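PDB 4TKD: crossover junction endodeoxyribonuclease Hjc from Sulfolobus solfataricus, which resolves Holliday junctions in genetic recombination as a magnesium-dependent, structure-specific endonuclease that makes paired nicks in opposing strands of four-way DNA junctions. Local coordinates for residues I98-E101 against K102-R105; D124-R127 against L128-K132. All blocks are in the same frame, centred on the assembly; numbering follows the deposited sequence.

Interaction 1: I98-E101 against K102-R105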
loop_
_atom_site.group_PDB
_atom_site.type_symbol
_atom_site.label_atom_id
_atom_site.label_comp_id
_atom_site.label_asym_id
_atom_site.label_seq_id
_atom_site.Cartn_x
_atom_site.Cartn_y
_atom_site.Cartn_z
ATOM N N ILE C 98 -3.873 7.966 -12.977
ATOM C CA ILE C 98 -3.833 6.508 -13.004
ATOM C C ILE C 98 -2.869 5.982 -11.945
ATOM O O ILE C 98 -1.676 6.273 -12.035
ATOM C CB ILE C 98 -3.536 5.961 -14.433
ATOM C CG1 ILE C 98 -4.663 6.371 -15.406
ATOM C CG2 ILE C 98 -3.343 4.440 -14.427
ATOM C CD1 ILE C 98 -4.258 6.424 -16.889
ATOM N N PRO C 99 -3.351 5.189 -10.948
ATOM C CA PRO C 99 -2.413 4.601 -9.963
ATOM C C PRO C 99 -1.392 3.752 -10.706
ATOM O O PRO C 99 -1.764 2.990 -11.603
ATOM C CB PRO C 99 -3.310 3.740 -9.063
ATOM C CG PRO C 99 -4.702 4.276 -9.283
ATOM C CD PRO C 99 -4.728 4.706 -10.725
ATOM N N PHE C 100 -0.093 3.945 -10.403
ATOM C CA PHE C 100 0.972 3.253 -11.102
ATOM C C PHE C 100 0.845 1.740 -11.164
ATOM O O PHE C 100 1.299 1.144 -12.149
ATOM C CB PHE C 100 2.347 3.666 -10.591
ATOM C CG PHE C 100 3.325 3.815 -11.722
ATOM C CD1 PHE C 100 3.294 4.937 -12.548
ATOM C CD2 PHE C 100 4.278 2.835 -11.969
ATOM C CE1 PHE C 100 4.203 5.070 -13.603
ATOM C CE2 PHE C 100 5.189 2.971 -13.024
ATOM C CZ PHE C 100 5.141 4.081 -13.836
ATOM N N GLU C 101 0.217 1.135 -10.131
ATOM C CA GLU C 101 -0.029 -0.311 -10.014
ATOM C C GLU C 101 -1.012 -0.860 -11.052
ATOM O O GLU C 101 -1.039 -2.070 -11.262
ATOM C CB GLU C 101 -0.459 -0.734 -8.599
ATOM C CG GLU C 101 -1.350 0.252 -7.878
ATOM C CD GLU C 101 -0.547 1.194 -7.011
ATOM O OE1 GLU C 101 -0.103 2.223 -7.558
ATOM O OE2 GLU C 101 -0.239 0.842 -5.848
ATOM N N LYS C 102 -1.784 0.021 -11.725
ATOM C CA LYS C 102 -2.732 -0.357 -12.777
ATOM C C LYS C 102 -2.000 -0.572 -14.099
ATOM O O LYS C 102 -2.553 -1.228 -14.987
ATOM C CB LYS C 102 -3.821 0.718 -12.958
ATOM C CG LYS C 102 -4.601 1.054 -11.685
ATOM C CD LYS C 102 -5.938 0.341 -11.574
ATOM C CE LYS C 102 -7.076 1.111 -12.216
ATOM N NZ LYS C 102 -8.401 0.685 -11.684
ATOM N N LEU C 103 -0.767 -0.017 -14.252
ATOM C CA LEU C 103 -0.022 -0.180 -15.498
ATOM C C LEU C 103 0.474 -1.617 -15.630
ATOM O O LEU C 103 0.797 -2.251 -14.625
ATOM C CB LEU C 103 1.185 0.787 -15.636
ATOM C CG LEU C 103 1.035 2.295 -15.397
ATOM C CD1 LEU C 103 2.204 3.032 -16.018
ATOM C CD2 LEU C 103 -0.253 2.849 -15.972
ATOM N N ARG C 104 0.555 -2.118 -16.870
ATOM C CA ARG C 104 1.051 -3.470 -17.112
ATOM C C ARG C 104 2.478 -3.424 -17.630
ATOM O O ARG C 104 2.833 -2.538 -18.404
ATOM C CB ARG C 104 0.101 -4.295 -18.020
ATOM C CG ARG C 104 -0.002 -3.834 -19.473
ATOM C CD ARG C 104 -0.591 -4.901 -20.383
ATOM N NE ARG C 104 0.207 -5.046 -21.602
ATOM C CZ ARG C 104 -0.038 -4.412 -22.746
ATOM N NH1 ARG C 104 -1.084 -3.596 -22.851
ATOM N NH2 ARG C 104 0.759 -4.589 -23.794
ATOM N N ARG C 105 3.303 -4.347 -17.173
ATOM C CA ARG C 105 4.686 -4.381 -17.624
ATOM C C ARG C 105 4.719 -5.155 -18.948
ATOM O O ARG C 105 4.098 -6.223 -19.063
ATOM C CB ARG C 105 5.606 -4.986 -16.549
ATOM C CG ARG C 105 7.089 -5.011 -16.916
ATOM C CD ARG C 105 7.922 -5.824 -15.937
ATOM N NE ARG C 105 7.559 -7.247 -15.926
ATOM C CZ ARG C 105 7.286 -7.945 -14.826
ATOM N NH1 ARG C 105 7.354 -7.372 -13.631
ATOM N NH2 ARG C 105 6.950 -9.227 -14.913
#

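Interaction 2: D124-R127 against L128-K132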
loop_
_atom_site.group_PDB
_atom_site.type_symbol
_atom_site.label_atom_id
_atom_site.label_comp_id
_atom_site.label_asym_id
_atom_site.label_seq_id
_atom_site.Cartn_x
_atom_site.Cartn_y
_atom_site.Cartn_z
ATOM N N ASP C 124 -10.993 12.519 -5.838
ATOM C CA ASP C 124 -10.895 11.097 -5.458
ATOM C C ASP C 124 -9.511 10.726 -5.054
ATOM O O ASP C 124 -9.355 9.977 -4.094
ATOM C CB ASP C 124 -11.361 10.153 -6.587
ATOM C CG ASP C 124 -12.861 10.173 -6.838
ATOM O OD1 ASP C 124 -13.623 10.575 -5.916
ATOM O OD2 ASP C 124 -13.272 9.820 -7.960
ATOM N N LEU C 125 -8.503 11.186 -5.831
ATOM C CA LEU C 125 -7.114 10.900 -5.517
ATOM C C LEU C 125 -6.844 11.337 -4.087
ATOM O O LEU C 125 -6.526 10.491 -3.251
ATOM C CB LEU C 125 -6.188 11.639 -6.477
ATOM C CG LEU C 125 -4.723 11.293 -6.326
ATOM C CD1 LEU C 125 -4.114 11.150 -7.632
ATOM C CD2 LEU C 125 -3.977 12.369 -5.564
ATOM N N VAL C 126 -7.064 12.650 -3.813
ATOM C CA VAL C 126 -6.852 13.333 -2.542
ATOM C C VAL C 126 -7.602 12.676 -1.398
ATOM O O VAL C 126 -6.991 12.422 -0.364
ATOM C CB VAL C 126 -7.142 14.864 -2.668
ATOM C CG1 VAL C 126 -7.240 15.576 -1.311
ATOM C CG2 VAL C 126 -6.099 15.540 -3.561
ATOM N N ARG C 127 -8.920 12.443 -1.556
ATOM C CA ARG C 127 -9.721 11.862 -0.489
ATOM C C ARG C 127 -9.246 10.445 -0.208
ATOM O O ARG C 127 -8.946 10.152 0.942
ATOM C CB ARG C 127 -11.231 11.936 -0.812
ATOM C CG ARG C 127 -12.156 11.297 0.265
ATOM C CD ARG C 127 -13.592 11.115 -0.229
ATOM N NE ARG C 127 -13.680 10.057 -1.244
ATOM C CZ ARG C 127 -13.833 10.272 -2.548
ATOM N NH1 ARG C 127 -13.948 11.508 -3.016
ATOM N NH2 ARG C 127 -13.878 9.250 -3.393
ATOM N N LEU C 128 -9.108 9.596 -1.250
ATOM C CA LEU C 128 -8.645 8.220 -1.059
ATOM C C LEU C 128 -7.274 8.085 -0.441
ATOM O O LEU C 128 -7.132 7.274 0.475
ATOM C CB LEU C 128 -8.770 7.348 -2.318
ATOM C CG LEU C 128 -10.189 7.075 -2.820
ATOM C CD1 LEU C 128 -10.160 6.180 -4.034
ATOM C CD2 LEU C 128 -11.031 6.468 -1.765
ATOM N N VAL C 129 -6.274 8.866 -0.896
ATOM C CA VAL C 129 -4.927 8.785 -0.323
ATOM C C VAL C 129 -4.923 9.305 1.133
ATOM O O VAL C 129 -4.345 8.649 2.012
ATOM C CB VAL C 129 -3.823 9.441 -1.211
ATOM C CG1 VAL C 129 -2.444 9.324 -0.565
ATOM C CG2 VAL C 129 -3.794 8.827 -2.602
ATOM N N GLU C 130 -5.572 10.466 1.396
ATOM C CA GLU C 130 -5.631 10.995 2.764
ATOM C C GLU C 130 -6.379 10.004 3.676
ATOM O O GLU C 130 -5.860 9.650 4.728
ATOM C CB GLU C 130 -6.303 12.374 2.816
ATOM C CG GLU C 130 -5.406 13.546 2.451
ATOM C CD GLU C 130 -6.106 14.901 2.425
ATOM O OE1 GLU C 130 -7.189 15.038 3.044
ATOM O OE2 GLU C 130 -5.568 15.830 1.778
ATOM N N ALA C 131 -7.545 9.485 3.222
ATOM C CA ALA C 131 -8.328 8.510 3.995
ATOM C C ALA C 131 -7.543 7.210 4.276
ATOM O O ALA C 131 -7.732 6.590 5.320
ATOM C CB ALA C 131 -9.653 8.224 3.312
ATOM N N LYS C 132 -6.597 6.871 3.396
ATOM C CA LYS C 132 -5.748 5.690 3.532
ATOM C C LYS C 132 -4.578 5.844 4.531
ATOM O O LYS C 132 -4.374 4.934 5.325
ATOM C CB LYS C 132 -5.246 5.220 2.147
ATOM C CG LYS C 132 -4.317 4.007 2.176
ATOM C CD LYS C 132 -3.886 3.635 0.779
ATOM C CE LYS C 132 -2.538 2.986 0.732
ATOM N NZ LYS C 132 -2.204 2.589 -0.659
#

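Interaction 1: I98-E101 against K102-R105
Leu103 reaches back over Phe100 and Ile98 in a short 3-10 turn that follows strand 97-99, at the edge of the mixed sheet of this PDDEXK-type nuclease. Two backbone i to i+3 bonds build the turn. Lys102 N donates to Pro99 O at 3.0 Å. Leu103 N donates to Phe100 O at 3.2 Å.

The side chain of Leu103 can be followed outward. CB and CG both lie 3.5 Å from Phe100 O, beside the turn's second bond. Chi1 of -50° puts CG beside the backbone N, anti to the carbonyl carbon; from CG the two methyls go to different neighbours. CD2 goes to Ile98 CG2 at 3.8 Å, the two side chains crossing at about a right angle. CD1 goes over one face of the Phe100 ring, a CH-pi contact at 3.9 Å from the centroid. Leu85 and Ile74 also touch Phe100, whose side chain is about 5 Å from that of Glu55, an inferred magnesium ligand.

On the side facing the second subunit, Lys102 runs alongside Pro99, pointing the same way. Its NZ bonds to Glu130 O of the second subunit. Closer in, Lys102 CG packs on Pro99 CD at 3.8 Å.

Interaction 2: D124-R127 against L128-K132
Helix 122-133, near the C-terminal end of the chain, packs on the mixed sheet and faces the second subunit, and this contact is one stretch of its alpha-helical ladder. Four i to i+4 backbone bonds join the two halves: Leu128 N to Asp124 O, Val129 N to Leu125 O, Glu130 N to Val126 O and Ala131 N to Arg127 O. Ala131 N lies 2.8 Å from Arg127 O, and the other three bonds are of similar length.

The side chains ride close to these carbonyls. Leu128 CB lies 3.2 Å from Asp124 O, and Val129 CG2 lies 3.3 Å from Leu125 O. Leu125 and Val129 both pack on Ile52 and Phe86 of the sheet.

Asp124 and Arg127 form a salt bridge one turn apart. Arg127 comes end-on, and both NH1 and NH2 grip the single oxygen OD1, which lies close to the guanidinium plane. Arg127 NH2 is 2.9 Å from Asp124 OD1 and meets it from above the carboxylate plane. Arg127 NH1 is 3.1 Å from Asp124 OD1, which offers it the anti lone pair, the one away from OD2. Arg127 NE bonds in turn to OD1 of Asp124 of the second subunit. The pair therefore belongs to a charge network across the dimer interface.

Val126 and Glu130 lie side by side and point the same way. Chi1 of -81° sets Glu130 CG beside its own backbone N and close over Val126 O, and the chain extends from there along Val126. Its buried OE2 has only a long, weak ion pair with Lys47, and rests 3.5 Å from Val126 CG1.

Overall arrangement
Both interactions are local, and most of their touching residues are buried; the less buried parts are Glu101 and Lys102 in interaction 1, and Asp124, Arg127 and Glu130 in interaction 2. Interaction 1 turns the chain from the edge strand of the mixed sheet toward strand 104-105 of the small antiparallel sheet. Interaction 2 is a regular helix laid on the mixed sheet. Their centres are about 17 Å apart. Residues 98-105 combine two backbone bonds with apolar contacts and one aromatic face; residues 124-132 are joined chiefly by four backbone bonds, with a salt bridge on the side facing the second subunit. Phe86 of strand 84-90 touches Pro99, Leu125 and Val129. Across the dimer, Pro99 packs on Ala131 of the second subunit.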